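Local coordinates for protein DNA polymerase beta (PDB 4P4M) that catalyses the template-directed addition of nucleotides to DNA and probably acts in base excision repair, at residues Leu162-Leu167 / Gly185-Arg190; Ala285-Thr290 / Arg357-Val362; Ile298-Ala303 / Leu310-Leu315; Asp361-Asp364 / Pro369-Lys372. One frame throughout, in Å; residues are numbered along the deposited sequence.

Following the chain from the N terminus, contact 1 comes first. It closes a short palm loop, joining helix 157-175 to helix 185-188, with strand 179-183 between them in the chain. Contact 2 opens next and spans far more of the chain, tying helix 282-290 to helix 359-365. Contact 3 lies wholly within that span and packs helix 293-305 against the turn between strands 308-310 and 315-317. Contact 4 starts where contact 2 ends, sharing Asp361 and Val362, and folds the C-terminal loop back on helix 359-365. Contacts 1 and 2 meet beside the bound D3T, where Arg189 and Gly185 are probably hydrogen-bonded to the backbone oxygens of Thr290 and Phe289. Met299 of contact 3 also touches Phe363 of contact 4.

Contact 1 of 4, residues Leu162-Leu167 / Gly185-Arg190; sequences LHENYL and GSYRRR. With D3T (2',3'-dideoxy-thymidine-5'-triphosphate), chain D.
Glu164 and Tyr187 alone bridge these two segments. The Tyr187 OH donates to Glu164 OE1 at 2.9 Å. This oxygen sits at the edge of the Tyr187 ring, near its plane. The hydroxyl, by contrast, comes from above the carboxylate, 46° out of its plane. The two side chains cross at about a right angle, with ring and carboxylate planes 77° apart. Glu164 turns its CG opposite the backbone N (chi1 -177°) and runs on extended, which lets it span the gap between backbones. Tyr187 CG also lies opposite its backbone N, which sends the ring out to Glu164. The gap is wide: Glu164 CA and Tyr187 CA are 10.1 Å apart.

Ser186 and Arg189, in the same segment, grip the D3T triphosphate. Ser186 N donates to O1B of D3T at 3.1 Å, and Ser186 OG to O3G at 2.7 Å. Arg189 reaches O2B of D3T in the plane of its guanidinium, with NH1 at 2.8 Å and a weaker bond from NH2. Arg190 closes the short helix in a Schellman motif.

Strand 179-183 runs beside the contact, with Ile183 touching Glu164. Tyr187 also rests on Ser160 and Val161 of helix 157-175, so helix 185-188 is joined to that helix within the palm.

Contact 2 of 4, residues Ala285-Thr290 / Arg357-Val362; sequences AMLTFT and RSEQDV. With D3T (2',3'-dideoxy-thymidine-5'-triphosphate), chain D.
Leu287 meets both Glu359 and Val362 across this buried contact. The second segment begins with Arg357, whose backbone N donates to Asp361 OD2 at 2.8 Å, nearly in line with the C-O bond. Ser358 is the N-cap of the next helix. Its N bonds to the same Asp361 OD2 at 3.2 Å, from above the carboxylate plane. Glu359 then turns toward helix 282-290. Its CG lies opposite its carbonyl carbon (chi1 -63°) and the chain runs on extended, which carries the carboxylate past Leu287. Glu359 CG comes within 3.9 Å of Leu287 CG. Glu359 OE2 is 3.5 Å from Leu287 N, but the angle is poor for a hydrogen bond. The charge is answered elsewhere: Glu359 OE1 forms salt bridges with Arg376 and Arg188. Asp361 N returns a bond to Ser358 OG at 3.0 Å. Val362 reaches Leu287 tip to tip, with Val362 CB 3.7 Å from Leu287 CD1.

On the first helix, Thr290 OG1 donates to Met286 O at 2.7 Å. Thr288 and Phe289 line the nucleotide pocket, and Phe289 O lies 3.5 Å from C4' of D3T.

Ser358 and Asp361 form a capping box. The helix they start packs, within the thumb of this X-family polymerase, against the helix that lines the nucleotide pocket.

Contact 3 of 4, residues Ile298-Ala303 / Leu310-Leu315; sequences IMRQAA and LNEYGL. With nucleotides of chain C.
This contact belongs to the DNA-binding surface of the thumb, where Arg300 and the 310-315 turn meet the strand of chain C. Arg300 packs on Leu310 and Asn311 and reaches minor-groove atoms. Its NH1 donates weakly to N3 of DA1 of chain C at 3.0 Å and to O2 of DT2 of chain C at 3.3 Å. DA1 of chain C lies opposite the thymine of the bound D3T. With chi1 at -68° and the chain extended from CG to NE, Arg300 runs across the turn. One face of its guanidinium lies over Leu310 O, which is 3.6 Å from Arg300 NE. That buried carbonyl oxygen has no hydrogen-bond partner. The salt bridge from Arg300 NH2 to Glu312 OE1 is long, 4.0 Å, with the two planar groups 22° apart. The stronger partner of Glu312 is Arg275, at OE2.

Water 1 joins Arg300 O, Leu310 N and OP1 of DT2 of chain C. Water 2 accepts from Arg300 NH1 and lies beside Glu312 OE1. Asn311 OD1 accepts from Tyr313 N, an Asx turn, and from Gly314 N, which extends it to an Asx motif. Asn311 ND2 donates to OP1 of DA3 of chain C at 2.8 Å.

Apolar packing completes the contact. Met299 CG is tight against Leu310 CD2 at 3.4 Å, and Ala303 CB is 4.0 Å from Leu310 CB. Met299 also touches Leu287 of helix 282-290 and Val362 of helix 359-365. The turn itself links antiparallel strands 308-310 and 315-317, and Leu310 leans on Thr284 of helix 282-290.

Contact 4 of 4, residues Asp361-Asp364 / Pro369-Lys372; sequences DVFD and PYAK
In the thumb, near the C-terminal end of the chain, the loop that follows helix 359-365 folds back on that helix, and Phe363 is the residue it covers. The ring of Phe363 receives Tyr370 in an edge-to-face pair. The edge of Tyr370 points toward the face of Phe363, with centroids of the two rings 5.1 Å apart and planes at 65°. The nearest ring atoms are Phe363 CD1 and Tyr370 CD1, at 3.6 Å. The backbone of Tyr370 adds a CH-pi contact: its CA stands 4.0 Å from the centroid of the Phe363 ring, 21° off the ring normal. Ala371 N lies over the same face, toward the rim, 3.6 Å from Phe363 CE2. Pro369 O approaches obliquely, 3.3 Å from Phe363 CD2, and Ala371 CB is 4.2 Å from Phe363 CE2. Phe363 directs its CG opposite its own carbonyl carbon (chi1 -76°), which sends the ring out toward the loop.

Phe363 also touches Leu287 of helix 282-290. On the loop side, Ala371 O accepts from Arg376 NE.

The two segments share no hydrogen bond or salt bridge. The polar backbone atoms Pro369 O and Ala371 N also lie against the ring, so the fit rests on shape and ring packing around one buried phenylalanine.

Contact 1 of 4, residues Leu162-Leu167 / Gly185-Arg190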
# COMPACT_ATOMS: atom_id res chain seq x y z
N LEU A 162 -16.19 7.77 2.12
CA LEU A 162 -16.12 8.24 3.51
C LEU A 162 -14.71 8.13 4.11
O LEU A 162 -14.30 9.01 4.87
CB LEU A 162 -17.13 7.49 4.40
CG LEU A 162 -18.62 7.57 4.02
CD1 LEU A 162 -19.45 6.68 4.92
CD2 LEU A 162 -19.14 9.00 4.05
N HIS A 163 -13.99 7.04 3.81
CA HIS A 163 -12.60 6.93 4.27
C HIS A 163 -11.75 8.04 3.64
O HIS A 163 -10.91 8.66 4.31
CB HIS A 163 -11.98 5.55 3.98
CG HIS A 163 -12.44 4.46 4.91
ND1 HIS A 163 -11.97 4.08 6.12
CD2 HIS A 163 -13.48 3.61 4.62
CE1 HIS A 163 -12.75 3.02 6.54
NE2 HIS A 163 -13.65 2.76 5.61
N GLU A 164 -11.95 8.28 2.35
CA GLU A 164 -11.21 9.35 1.68
C GLU A 164 -11.43 10.71 2.37
O GLU A 164 -10.47 11.44 2.65
CB GLU A 164 -11.59 9.45 0.20
CG GLU A 164 -10.80 10.51 -0.55
CD GLU A 164 -10.88 10.34 -2.06
OE1 GLU A 164 -12.01 10.29 -2.58
OE2 GLU A 164 -9.82 10.22 -2.71
N ASN A 165 -12.69 11.06 2.62
CA ASN A 165 -13.00 12.35 3.23
C ASN A 165 -12.43 12.46 4.65
O ASN A 165 -11.93 13.51 5.05
CB ASN A 165 -14.52 12.60 3.26
CG ASN A 165 -15.13 12.72 1.87
OD1 ASN A 165 -14.42 12.91 0.88
ND2 ASN A 165 -16.44 12.61 1.79
N TYR A 166 -12.52 11.37 5.40
CA TYR A 166 -12.04 11.32 6.78
C TYR A 166 -10.52 11.54 6.83
O TYR A 166 -10.03 12.37 7.59
CB TYR A 166 -12.41 9.99 7.45
CG TYR A 166 -12.08 9.91 8.93
CD1 TYR A 166 -13.00 10.34 9.89
CD2 TYR A 166 -10.86 9.42 9.37
CE1 TYR A 166 -12.70 10.27 11.25
CE2 TYR A 166 -10.56 9.35 10.73
CZ TYR A 166 -11.48 9.78 11.66
OH TYR A 166 -11.17 9.71 13.00
N LEU A 167 -9.78 10.77 6.03
CA LEU A 167 -8.32 10.88 6.04
C LEU A 167 -7.86 12.27 5.57
O LEU A 167 -6.90 12.83 6.13
CB LEU A 167 -7.69 9.77 5.17
CG LEU A 167 -7.80 8.35 5.76
CD1 LEU A 167 -7.48 7.29 4.72
CD2 LEU A 167 -6.89 8.18 6.99
N GLY A 185 -5.60 2.53 -5.64
CA GLY A 185 -6.11 1.17 -5.67
C GLY A 185 -7.33 0.97 -6.57
O GLY A 185 -7.58 1.76 -7.48
N SER A 186 -8.09 -0.10 -6.32
CA SER A 186 -9.25 -0.43 -7.15
C SER A 186 -10.39 0.59 -7.03
O SER A 186 -11.25 0.67 -7.91
CB SER A 186 -9.76 -1.85 -6.83
OG SER A 186 -10.13 -1.94 -5.46
N TYR A 187 -10.39 1.35 -5.94
CA TYR A 187 -11.30 2.49 -5.78
C TYR A 187 -11.10 3.53 -6.89
O TYR A 187 -12.06 3.98 -7.51
CB TYR A 187 -11.08 3.13 -4.41
CG TYR A 187 -11.78 4.46 -4.18
CD1 TYR A 187 -13.15 4.52 -3.94
CD2 TYR A 187 -11.06 5.65 -4.13
CE1 TYR A 187 -13.79 5.73 -3.70
CE2 TYR A 187 -11.69 6.87 -3.90
CZ TYR A 187 -13.05 6.90 -3.68
OH TYR A 187 -13.68 8.10 -3.44
N ARG A 188 -9.85 3.94 -7.12
CA ARG A 188 -9.57 4.90 -8.20
C ARG A 188 -9.88 4.28 -9.58
O ARG A 188 -10.22 5.01 -10.53
CB ARG A 188 -8.13 5.43 -8.11
CG ARG A 188 -7.77 6.46 -9.22
CD ARG A 188 -6.52 7.30 -8.89
NE ARG A 188 -6.25 8.29 -9.95
CZ ARG A 188 -5.32 8.16 -10.90
NH1 ARG A 188 -4.54 7.08 -10.93
NH2 ARG A 188 -5.17 9.10 -11.82
N ARG A 189 -9.78 2.95 -9.68
CA ARG A 189 -10.17 2.24 -10.91
C ARG A 189 -11.70 2.08 -11.03
O ARG A 189 -12.20 1.42 -11.95
CB ARG A 189 -9.45 0.87 -11.01
CG ARG A 189 -7.90 0.98 -11.00
CD ARG A 189 -7.19 -0.22 -11.67
NE ARG A 189 -7.67 -1.54 -11.22
CZ ARG A 189 -7.32 -2.13 -10.08
NH1 ARG A 189 -6.49 -1.52 -9.23
NH2 ARG A 189 -7.80 -3.33 -9.79
N ARG A 190 -12.42 2.69 -10.09
CA ARG A 190 -13.89 2.74 -10.10
C ARG A 190 -14.62 1.40 -9.93
O ARG A 190 -15.76 1.24 -10.40
CB ARG A 190 -14.41 3.49 -11.35
CG ARG A 190 -13.90 4.93 -11.42
CD ARG A 190 -14.33 5.62 -12.70
NE ARG A 190 -15.78 5.76 -12.80
CZ ARG A 190 -16.46 6.80 -12.32
NH1 ARG A 190 -15.83 7.79 -11.71
NH2 ARG A 190 -17.78 6.84 -12.45
PA D3T D . -4.03 -4.15 -3.90
O1A D3T D . -4.56 -3.37 -2.75
O2A D3T D . -3.37 -5.44 -3.51
O5' D3T D . -2.53 -3.20 -4.06
C5' D3T D . -2.72 -1.91 -4.36
C4' D3T D . -1.79 -1.46 -5.56
O4' D3T D . -0.45 -1.92 -5.37
C1' D3T D . 0.11 -2.28 -6.59
N1 D3T D . 0.65 -3.67 -6.51
C6 D3T D . -0.09 -4.64 -5.86
C2 D3T D . 1.90 -3.99 -7.16
O2 D3T D . 2.55 -3.15 -7.74
N3 D3T D . 2.34 -5.34 -7.07
C4 D3T D . 1.59 -6.22 -6.42
O4 D3T D . 2.04 -7.49 -6.36
C5 D3T D . 0.35 -5.95 -5.77
C5M D3T D . -0.38 -7.04 -5.09
C2' D3T D . -0.98 -2.22 -7.69
C3' D3T D . -2.26 -2.12 -6.88
O3A D3T D . -4.53 -3.97 -5.35
PB D3T D . -6.14 -3.40 -5.70
O1B D3T D . -6.14 -2.12 -4.94
O2B D3T D . -5.89 -3.27 -7.18
O3B D3T D . -7.29 -4.36 -5.36
PG D3T D . -8.21 -4.67 -3.96
O1G D3T D . -7.68 -3.77 -2.88
O2G D3T D . -7.93 -6.14 -3.70
O3G D3T D . -9.62 -4.32 -4.36

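Contact 2 of 4, residues Ala285-Thr290 / Arg357-Val362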
# COMPACT_ATOMS: atom_id res chain seq x y z
N ALA A 285 3.92 7.44 -8.48
CA ALA A 285 3.29 6.72 -7.37
C ALA A 285 1.79 6.54 -7.63
O ALA A 285 1.20 5.51 -7.26
CB ALA A 285 3.54 7.44 -6.02
N MET A 286 1.14 7.53 -8.23
CA MET A 286 -0.26 7.37 -8.61
C MET A 286 -0.42 6.19 -9.57
O MET A 286 -1.35 5.39 -9.43
CB MET A 286 -0.83 8.66 -9.22
CG MET A 286 -1.07 9.74 -8.19
SD MET A 286 -1.56 11.31 -8.92
CE MET A 286 -3.12 10.85 -9.66
N LEU A 287 0.50 6.05 -10.52
CA LEU A 287 0.46 4.90 -11.43
C LEU A 287 0.62 3.59 -10.67
O LEU A 287 -0.16 2.65 -10.85
CB LEU A 287 1.56 4.98 -12.49
CG LEU A 287 1.29 5.75 -13.78
CD1 LEU A 287 2.61 5.93 -14.54
CD2 LEU A 287 0.24 5.02 -14.64
N THR A 288 1.66 3.52 -9.84
CA THR A 288 1.96 2.28 -9.12
C THR A 288 0.83 1.87 -8.19
O THR A 288 0.40 0.70 -8.20
CB THR A 288 3.27 2.41 -8.28
OG1 THR A 288 4.40 2.52 -9.15
CG2 THR A 288 3.45 1.20 -7.37
N PHE A 289 0.35 2.80 -7.38
CA PHE A 289 -0.61 2.41 -6.34
C PHE A 289 -2.05 2.31 -6.85
O PHE A 289 -2.91 1.78 -6.16
CB PHE A 289 -0.46 3.26 -5.07
CG PHE A 289 0.92 3.14 -4.47
CD1 PHE A 289 1.38 1.91 -4.03
CD2 PHE A 289 1.75 4.24 -4.38
CE1 PHE A 289 2.65 1.77 -3.49
CE2 PHE A 289 3.03 4.11 -3.85
CZ PHE A 289 3.48 2.87 -3.40
N THR A 290 -2.29 2.78 -8.06
CA THR A 290 -3.56 2.54 -8.74
C THR A 290 -3.61 1.15 -9.39
O THR A 290 -4.64 0.48 -9.36
CB THR A 290 -3.87 3.66 -9.79
OG1 THR A 290 -3.97 4.93 -9.11
CG2 THR A 290 -5.21 3.39 -10.52
N ARG A 357 5.16 15.11 -15.08
CA ARG A 357 4.17 15.83 -14.28
C ARG A 357 2.83 15.11 -14.24
O ARG A 357 1.98 15.42 -13.39
CB ARG A 357 3.97 17.26 -14.80
CG ARG A 357 3.19 17.36 -16.09
CD ARG A 357 2.52 18.73 -16.25
NE ARG A 357 1.10 18.69 -15.90
CZ ARG A 357 0.15 18.27 -16.72
NH1 ARG A 357 0.46 17.85 -17.94
NH2 ARG A 357 -1.12 18.26 -16.32
N SER A 358 2.62 14.16 -15.14
CA SER A 358 1.34 13.45 -15.26
C SER A 358 1.53 11.97 -15.57
O SER A 358 2.59 11.56 -16.05
CB SER A 358 0.51 14.07 -16.38
OG SER A 358 1.11 13.83 -17.66
N GLU A 359 0.50 11.16 -15.29
CA GLU A 359 0.51 9.76 -15.73
C GLU A 359 0.67 9.68 -17.25
O GLU A 359 1.43 8.84 -17.76
CB GLU A 359 -0.76 9.03 -15.30
CG GLU A 359 -0.96 8.93 -13.78
CD GLU A 359 -2.20 8.13 -13.41
OE1 GLU A 359 -3.30 8.42 -13.95
OE2 GLU A 359 -2.08 7.20 -12.58
N GLN A 360 -0.04 10.54 -17.97
CA GLN A 360 0.03 10.57 -19.44
C GLN A 360 1.47 10.70 -19.94
O GLN A 360 1.85 10.07 -20.94
CB GLN A 360 -0.85 11.69 -20.02
CG GLN A 360 -0.68 11.92 -21.54
CD GLN A 360 -1.64 11.10 -22.40
OE1 GLN A 360 -2.92 11.15 -22.05
NE2 GLN A 360 -1.25 10.47 -23.38
N ASP A 361 2.28 11.51 -19.25
CA ASP A 361 3.69 11.67 -19.64
C ASP A 361 4.39 10.31 -19.72
O ASP A 361 5.17 10.06 -20.65
CB ASP A 361 4.47 12.52 -18.63
CG ASP A 361 4.20 14.01 -18.75
OD1 ASP A 361 3.81 14.50 -19.84
OD2 ASP A 361 4.39 14.71 -17.73
N VAL A 362 4.15 9.46 -18.73
CA VAL A 362 4.80 8.14 -18.66
C VAL A 362 4.36 7.23 -19.81
O VAL A 362 5.20 6.60 -20.46
CB VAL A 362 4.54 7.44 -17.30
CG1 VAL A 362 5.21 6.06 -17.27
CG2 VAL A 362 5.02 8.31 -16.14
PA D3T D . -4.03 -4.15 -3.90
O1A D3T D . -4.56 -3.37 -2.75
O2A D3T D . -3.37 -5.44 -3.51
O5' D3T D . -2.53 -3.20 -4.06
C5' D3T D . -2.72 -1.91 -4.36
C4' D3T D . -1.79 -1.46 -5.56
O4' D3T D . -0.45 -1.92 -5.37
C1' D3T D . 0.11 -2.28 -6.59
N1 D3T D . 0.65 -3.67 -6.51
C6 D3T D . -0.09 -4.64 -5.86
C2 D3T D . 1.90 -3.99 -7.16
O2 D3T D . 2.55 -3.15 -7.74
N3 D3T D . 2.34 -5.34 -7.07
C4 D3T D . 1.59 -6.22 -6.42
O4 D3T D . 2.04 -7.49 -6.36
C5 D3T D . 0.35 -5.95 -5.77
C5M D3T D . -0.38 -7.04 -5.09
C2' D3T D . -0.98 -2.22 -7.69
C3' D3T D . -2.26 -2.12 -6.88
O3A D3T D . -4.53 -3.97 -5.35
PB D3T D . -6.14 -3.40 -5.70
O1B D3T D . -6.14 -2.12 -4.94
O2B D3T D . -5.89 -3.27 -7.18
O3B D3T D . -7.29 -4.36 -5.36
PG D3T D . -8.21 -4.67 -3.96
O1G D3T D . -7.68 -3.77 -2.88
O2G D3T D . -7.93 -6.14 -3.70
O3G D3T D . -9.62 -4.32 -4.36

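Contact 3 of 4, residues Ile298-Ala303 / Leu310-Leu315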
# COMPACT_ATOMS: atom_id res chain seq x y z
N ILE A 298 3.04 -5.19 -16.80
CA ILE A 298 3.08 -4.89 -18.25
C ILE A 298 3.78 -3.56 -18.55
O ILE A 298 4.63 -3.48 -19.45
CB ILE A 298 1.65 -4.89 -18.86
CG1 ILE A 298 1.09 -6.32 -18.89
CG2 ILE A 298 1.65 -4.28 -20.26
CD1 ILE A 298 -0.41 -6.39 -19.10
N MET A 299 3.45 -2.51 -17.80
CA MET A 299 4.09 -1.20 -18.02
C MET A 299 5.58 -1.22 -17.65
O MET A 299 6.41 -0.60 -18.32
CB MET A 299 3.34 -0.09 -17.26
CG MET A 299 3.91 1.32 -17.48
SD MET A 299 2.90 2.66 -16.79
CE MET A 299 2.03 3.24 -18.25
N ARG A 300 5.93 -1.95 -16.59
CA ARG A 300 7.34 -2.06 -16.20
C ARG A 300 8.14 -2.88 -17.22
O ARG A 300 9.33 -2.62 -17.44
CB ARG A 300 7.47 -2.60 -14.76
CG ARG A 300 6.96 -1.58 -13.72
CD ARG A 300 6.73 -2.15 -12.31
NE ARG A 300 6.27 -1.09 -11.42
CZ ARG A 300 6.40 -1.09 -10.09
NH1 ARG A 300 6.96 -2.14 -9.48
NH2 ARG A 300 5.98 -0.05 -9.39
N GLN A 301 7.51 -3.87 -17.83
CA GLN A 301 8.13 -4.64 -18.90
C GLN A 301 8.38 -3.75 -20.12
O GLN A 301 9.43 -3.82 -20.77
CB GLN A 301 7.26 -5.84 -19.30
CG GLN A 301 7.30 -7.01 -18.32
CD GLN A 301 6.27 -8.09 -18.63
OE1 GLN A 301 5.26 -7.84 -19.29
NE2 GLN A 301 6.53 -9.31 -18.16
N ALA A 302 7.39 -2.91 -20.45
CA ALA A 302 7.55 -1.96 -21.55
C ALA A 302 8.74 -1.03 -21.30
O ALA A 302 9.51 -0.72 -22.22
CB ALA A 302 6.27 -1.15 -21.76
N ALA A 303 8.88 -0.57 -20.06
CA ALA A 303 10.02 0.26 -19.67
C ALA A 303 11.34 -0.48 -19.91
O ALA A 303 12.26 0.06 -20.52
CB ALA A 303 9.90 0.70 -18.19
N LEU A 310 11.09 1.69 -14.28
CA LEU A 310 9.89 2.35 -13.75
C LEU A 310 9.52 1.79 -12.37
O LEU A 310 9.39 0.56 -12.19
CB LEU A 310 8.71 2.15 -14.71
CG LEU A 310 7.37 2.77 -14.29
CD1 LEU A 310 7.50 4.30 -14.21
CD2 LEU A 310 6.23 2.37 -15.24
N ASN A 311 9.37 2.68 -11.39
CA ASN A 311 8.85 2.31 -10.07
C ASN A 311 8.00 3.46 -9.51
O ASN A 311 7.68 4.40 -10.25
CB ASN A 311 9.99 1.90 -9.11
CG ASN A 311 11.02 3.00 -8.91
OD1 ASN A 311 10.68 4.18 -8.98
ND2 ASN A 311 12.28 2.61 -8.67
N GLU A 312 7.62 3.41 -8.24
CA GLU A 312 6.78 4.47 -7.69
C GLU A 312 7.52 5.80 -7.57
O GLU A 312 6.88 6.86 -7.52
CB GLU A 312 6.17 4.09 -6.33
CG GLU A 312 7.19 3.71 -5.24
CD GLU A 312 7.40 2.20 -5.15
OE1 GLU A 312 7.67 1.55 -6.19
OE2 GLU A 312 7.29 1.66 -4.03
N TYR A 313 8.85 5.74 -7.53
CA TYR A 313 9.66 6.93 -7.28
C TYR A 313 9.99 7.72 -8.54
O TYR A 313 10.27 8.92 -8.47
CB TYR A 313 10.94 6.55 -6.54
CG TYR A 313 10.66 5.84 -5.23
CD1 TYR A 313 9.96 6.48 -4.22
CD2 TYR A 313 11.08 4.53 -5.01
CE1 TYR A 313 9.68 5.83 -3.01
CE2 TYR A 313 10.82 3.88 -3.81
CZ TYR A 313 10.12 4.54 -2.82
OH TYR A 313 9.85 3.93 -1.60
N GLY A 314 9.96 7.06 -9.70
CA GLY A 314 10.24 7.79 -10.94
C GLY A 314 10.38 6.92 -12.17
O GLY A 314 10.24 5.69 -12.10
N LEU A 315 10.62 7.57 -13.31
CA LEU A 315 10.95 6.91 -14.57
C LEU A 315 12.40 7.23 -14.85
O LEU A 315 12.75 8.41 -14.98
CB LEU A 315 10.05 7.44 -15.70
CG LEU A 315 10.30 6.95 -17.14
CD1 LEU A 315 10.04 5.43 -17.27
CD2 LEU A 315 9.46 7.72 -18.15
P DT C 2 12.12 -4.14 -13.18
OP1 DT C 2 12.53 -2.96 -13.96
OP2 DT C 2 13.00 -5.33 -13.09
O5' DT C 2 11.80 -3.69 -11.68
C5' DT C 2 10.98 -2.54 -11.48
C4' DT C 2 10.57 -2.48 -10.02
O4' DT C 2 9.64 -3.55 -9.72
C3' DT C 2 11.71 -2.59 -9.00
O3' DT C 2 11.90 -1.27 -8.45
C2' DT C 2 11.18 -3.60 -7.97
C1' DT C 2 9.70 -3.71 -8.33
N1 DT C 2 9.05 -5.00 -7.89
C2 DT C 2 7.91 -4.93 -7.11
O2 DT C 2 7.37 -3.90 -6.76
N3 DT C 2 7.39 -6.14 -6.75
C4 DT C 2 7.87 -7.39 -7.08
O4 DT C 2 7.31 -8.41 -6.68
C5 DT C 2 9.06 -7.40 -7.89
C7 DT C 2 9.68 -8.71 -8.30
C6 DT C 2 9.59 -6.22 -8.26
P DA C 3 12.87 -1.02 -7.19
OP1 DA C 3 13.37 0.37 -7.29
OP2 DA C 3 13.81 -2.16 -7.08
O5' DA C 3 11.89 -1.13 -5.94
C5' DA C 3 10.80 -0.22 -5.81
C4' DA C 3 10.07 -0.53 -4.51
O4' DA C 3 9.36 -1.78 -4.65
C3' DA C 3 10.99 -0.66 -3.31
O3' DA C 3 10.62 0.35 -2.40
C2' DA C 3 10.67 -2.04 -2.74
C1' DA C 3 9.34 -2.42 -3.40
N9 DA C 3 9.24 -3.87 -3.58
C8 DA C 3 10.04 -4.64 -4.37
N7 DA C 3 9.74 -5.92 -4.34
C5 DA C 3 8.68 -5.99 -3.45
C6 DA C 3 7.91 -7.08 -2.98
N6 DA C 3 8.13 -8.35 -3.36
N1 DA C 3 6.93 -6.80 -2.10
C2 DA C 3 6.73 -5.53 -1.71
N3 DA C 3 7.39 -4.43 -2.09
C4 DA C 3 8.36 -4.73 -2.97
OP3 DA C 1 10.20 -9.97 -15.79
P DA C 1 9.18 -9.97 -14.72
OP1 DA C 1 9.74 -10.66 -13.55
OP2 DA C 1 7.91 -10.43 -15.32
O5' DA C 1 8.94 -8.46 -14.25
C5' DA C 1 8.79 -7.40 -15.18
C4' DA C 1 8.97 -6.09 -14.42
O4' DA C 1 7.89 -5.96 -13.45
C3' DA C 1 10.27 -5.97 -13.62
O3' DA C 1 10.68 -4.62 -13.73
C2' DA C 1 9.84 -6.37 -12.20
C1' DA C 1 8.39 -5.88 -12.13
N9 DA C 1 7.50 -6.68 -11.27
C8 DA C 1 7.47 -8.05 -11.19
N7 DA C 1 6.57 -8.52 -10.36
C5 DA C 1 5.96 -7.39 -9.85
C6 DA C 1 4.91 -7.23 -8.92
N6 DA C 1 4.30 -8.27 -8.32
N1 DA C 1 4.52 -5.98 -8.62
C2 DA C 1 5.15 -4.95 -9.22
N3 DA C 1 6.14 -4.98 -10.12
C4 DA C 1 6.51 -6.25 -10.41
O HOH W 1 10.89 -1.08 -15.17
O HOH W 2 7.13 -0.98 -6.65

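Contact 4 of 4, residues Asp361-Asp364 / Pro369-Lys372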
# COMPACT_ATOMS: atom_id res chain seq x y z
N ASP A 361 2.28 11.51 -19.25
CA ASP A 361 3.69 11.67 -19.64
C ASP A 361 4.39 10.31 -19.72
O ASP A 361 5.17 10.06 -20.65
CB ASP A 361 4.47 12.52 -18.63
CG ASP A 361 4.20 14.01 -18.75
OD1 ASP A 361 3.81 14.50 -19.84
OD2 ASP A 361 4.39 14.71 -17.73
N VAL A 362 4.15 9.46 -18.73
CA VAL A 362 4.80 8.14 -18.66
C VAL A 362 4.36 7.23 -19.81
O VAL A 362 5.20 6.60 -20.46
CB VAL A 362 4.54 7.44 -17.30
CG1 VAL A 362 5.21 6.06 -17.27
CG2 VAL A 362 5.02 8.31 -16.14
N PHE A 363 3.06 7.16 -20.07
CA PHE A 363 2.55 6.40 -21.22
C PHE A 363 3.27 6.87 -22.50
O PHE A 363 3.73 6.05 -23.31
CB PHE A 363 1.04 6.60 -21.39
CG PHE A 363 0.16 5.83 -20.40
CD1 PHE A 363 -0.27 6.43 -19.22
CD2 PHE A 363 -0.29 4.54 -20.70
CE1 PHE A 363 -1.10 5.73 -18.33
CE2 PHE A 363 -1.12 3.84 -19.82
CZ PHE A 363 -1.54 4.44 -18.64
N ASP A 364 3.37 8.18 -22.67
CA ASP A 364 3.93 8.76 -23.91
C ASP A 364 5.39 8.39 -24.13
O ASP A 364 5.79 8.01 -25.23
CB ASP A 364 3.79 10.30 -23.91
CG ASP A 364 2.35 10.77 -24.01
OD1 ASP A 364 1.48 9.98 -24.43
OD2 ASP A 364 2.08 11.95 -23.67
N PRO A 369 -0.42 3.58 -25.48
CA PRO A 369 -1.65 4.39 -25.51
C PRO A 369 -2.14 4.68 -24.10
O PRO A 369 -2.19 3.76 -23.28
CB PRO A 369 -2.66 3.47 -26.20
CG PRO A 369 -1.86 2.39 -26.84
CD PRO A 369 -0.62 2.23 -26.03
N TYR A 370 -2.53 5.92 -23.82
CA TYR A 370 -3.08 6.26 -22.50
C TYR A 370 -4.29 5.40 -22.17
O TYR A 370 -5.14 5.16 -23.03
CB TYR A 370 -3.47 7.74 -22.42
CG TYR A 370 -4.07 8.09 -21.08
CD1 TYR A 370 -3.25 8.28 -19.96
CD2 TYR A 370 -5.45 8.19 -20.91
CE1 TYR A 370 -3.80 8.57 -18.72
CE2 TYR A 370 -6.00 8.49 -19.68
CZ TYR A 370 -5.17 8.68 -18.59
OH TYR A 370 -5.73 8.97 -17.36
N ALA A 371 -4.37 4.93 -20.92
CA ALA A 371 -5.54 4.22 -20.43
C ALA A 371 -6.07 4.90 -19.17
O ALA A 371 -5.30 5.18 -18.25
CB ALA A 371 -5.20 2.76 -20.15
N LYS A 372 -7.36 5.19 -19.13
CA LYS A 372 -7.97 5.72 -17.90
C LYS A 372 -7.84 4.68 -16.79
O LYS A 372 -7.78 3.49 -17.07
CB LYS A 372 -9.45 6.03 -18.12
CG LYS A 372 -9.74 7.15 -19.12
CD LYS A 372 -11.23 7.16 -19.46
CE LYS A 372 -11.60 8.35 -20.34
NZ LYS A 372 -11.50 9.64 -19.60